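Local coordinates for methionine gamma-lyase (Trichomonas vaginalis, PDB 1E5E), which belongs to the Cys/Met metabolism family of PLP-dependent enzymes, here bound to PPJ, at residues A[186-190]-A[191-195]. Sequence-based numbering, arbitrary orientation.
With PPJ (N-(hydroxy{3-hydroxy-2-methyl-5-[(phosphonooxy)methyl]pyridin-4-yl}methyl)norvaline), chain C.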
# COMPACT_ATOMS: atom_id res chain seq x y z
N THR A 186 12.57 -8.07 22.12
CA THR A 186 11.29 -7.52 21.71
C THR A 186 10.63 -6.63 22.77
O THR A 186 10.22 -5.54 22.45
CB THR A 186 10.29 -8.68 21.45
OG1 THR A 186 10.78 -9.52 20.40
CG2 THR A 186 8.93 -8.14 21.04
N PHE A 187 10.52 -7.11 23.99
CA PHE A 187 9.88 -6.36 25.08
C PHE A 187 10.62 -5.08 25.37
O PHE A 187 9.94 -4.11 25.71
CB PHE A 187 9.75 -7.17 26.37
CG PHE A 187 8.55 -8.07 26.39
CD1 PHE A 187 7.94 -8.49 25.21
CD2 PHE A 187 8.07 -8.55 27.59
CE1 PHE A 187 6.83 -9.31 25.23
CE2 PHE A 187 6.94 -9.37 27.63
CZ PHE A 187 6.32 -9.74 26.45
N CYS A 188 11.93 -5.02 25.16
CA CYS A 188 12.59 -3.75 25.43
C CYS A 188 12.65 -2.78 24.26
O CYS A 188 12.47 -1.55 24.44
CB CYS A 188 14.03 -4.03 25.84
SG CYS A 188 14.30 -4.78 27.46
N SER A 189 13.01 -3.28 23.09
CA SER A 189 13.24 -2.51 21.87
C SER A 189 14.66 -1.98 22.02
O SER A 189 15.13 -1.85 23.14
CB SER A 189 12.25 -1.38 21.56
OG SER A 189 12.71 -0.16 22.15
N PRO A 190 15.29 -1.51 20.94
CA PRO A 190 16.62 -0.97 20.95
C PRO A 190 16.67 0.35 21.71
O PRO A 190 17.77 0.81 22.04
CB PRO A 190 17.00 -0.73 19.48
CG PRO A 190 16.03 -1.54 18.68
CD PRO A 190 14.78 -1.69 19.54
N MET A 191 15.52 0.93 22.06
CA MET A 191 15.55 2.18 22.79
C MET A 191 15.82 1.89 24.26
O MET A 191 16.20 2.83 24.94
CB MET A 191 14.22 2.92 22.78
CG MET A 191 13.80 3.63 21.53
SD MET A 191 15.08 4.74 20.89
CE MET A 191 15.68 3.63 19.62
N ILE A 192 15.55 0.68 24.73
CA ILE A 192 15.64 0.46 26.17
C ILE A 192 16.91 -0.34 26.46
O ILE A 192 17.61 -0.09 27.43
CB ILE A 192 14.36 -0.23 26.69
CG1 ILE A 192 13.21 0.81 26.76
CG2 ILE A 192 14.59 -0.90 28.04
CD1 ILE A 192 11.88 0.27 27.24
N THR A 193 17.16 -1.32 25.62
CA THR A 193 18.32 -2.17 25.80
C THR A 193 19.05 -2.50 24.52
O THR A 193 18.43 -2.81 23.51
CB THR A 193 17.88 -3.53 26.42
OG1 THR A 193 17.35 -3.30 27.76
CG2 THR A 193 19.09 -4.44 26.63
N ASN A 194 20.36 -2.55 24.58
CA ASN A 194 21.20 -3.06 23.49
C ASN A 194 21.92 -4.26 24.09
O ASN A 194 23.00 -4.17 24.70
CB ASN A 194 22.23 -2.02 23.03
CG ASN A 194 21.58 -0.86 22.30
OD1 ASN A 194 22.13 0.25 22.23
ND2 ASN A 194 20.39 -1.02 21.72
N PRO A 195 21.37 -5.47 23.99
CA PRO A 195 21.93 -6.63 24.63
C PRO A 195 23.37 -6.92 24.28
O PRO A 195 24.06 -7.45 25.18
CB PRO A 195 20.99 -7.78 24.29
CG PRO A 195 19.70 -7.08 23.89
CD PRO A 195 20.07 -5.76 23.32
N1 PPJ C . 9.23 -13.00 20.42
C2 PPJ C . 8.48 -12.43 21.38
C6 PPJ C . 8.65 -13.59 19.34
C2A PPJ C . 8.89 -12.19 22.70
C3 PPJ C . 7.10 -12.32 21.11
O3 PPJ C . 6.37 -11.90 22.10
C4 PPJ C . 6.53 -12.74 19.90
C4A PPJ C . 5.12 -12.59 19.73
C5 PPJ C . 7.30 -13.46 18.99
N PPJ C . 4.25 -12.55 20.75
C5A PPJ C . 6.89 -13.79 17.65
OP4 PPJ C . 6.89 -12.72 16.93
P PPJ C . 5.83 -12.77 15.74
OP1 PPJ C . 6.07 -11.42 14.93
OP2 PPJ C . 4.39 -12.85 16.34
OP3 PPJ C . 6.07 -14.02 14.79
CA PPJ C . 2.91 -12.32 20.62
CB PPJ C . 2.10 -12.99 19.60
C PPJ C . 2.22 -12.26 21.88
CG PPJ C . 1.82 -14.45 19.64
CD PPJ C . 0.47 -14.65 20.14
O PPJ C . 2.90 -12.49 22.94
OXT PPJ C . 1.14 -11.55 22.02
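With chi1 at -71°, Cys188 holds SG anti to its own carbonyl carbon and close to Thr193. Ile192 sets CG2 anti to the backbone N (CG1 chi1 -76°), bringing this methyl 3.9 Å from Cys188 CB. Cys188 and Thr193 flank a beta turn, Ser189-Ile192, combined with an ST turn; Ile192 is its last residue. The turn is buried in the loop after strand 180-184 of the seven-stranded sheet, in the large domain of a fold-type I PLP enzyme. Ser189 OG accepts the N-H of Met191 at 3.0 Å and donates to Cys188 O at 2.7 Å. That donation lies in the carbonyl plane, on a lone pair. Ser189 O accepts two N-H groups. Ile192 N, 3.0 Å from Ser189 O, sits above the carbonyl plane; Thr193 N makes a nearly straight bond of 3.2 Å to the same Ser189 O, approaching nearly in line with the C=O bond. Helix 260-279 packs on Met191 and Ile192, and helix 62-75 on Pro190. Thr186, a residue of the PPJ pocket, hydrogen-bonds through OG1 to Asp184; that OG1 is 3.8 Å from PPJ N1. Thr193 OG1 hydrogen-bonds to Gln304 O, and Asn194 ND2 to Glu75. Asn194 ND2 adds a weak, bent bond to Pro190 O, 3.2 Å from ND2.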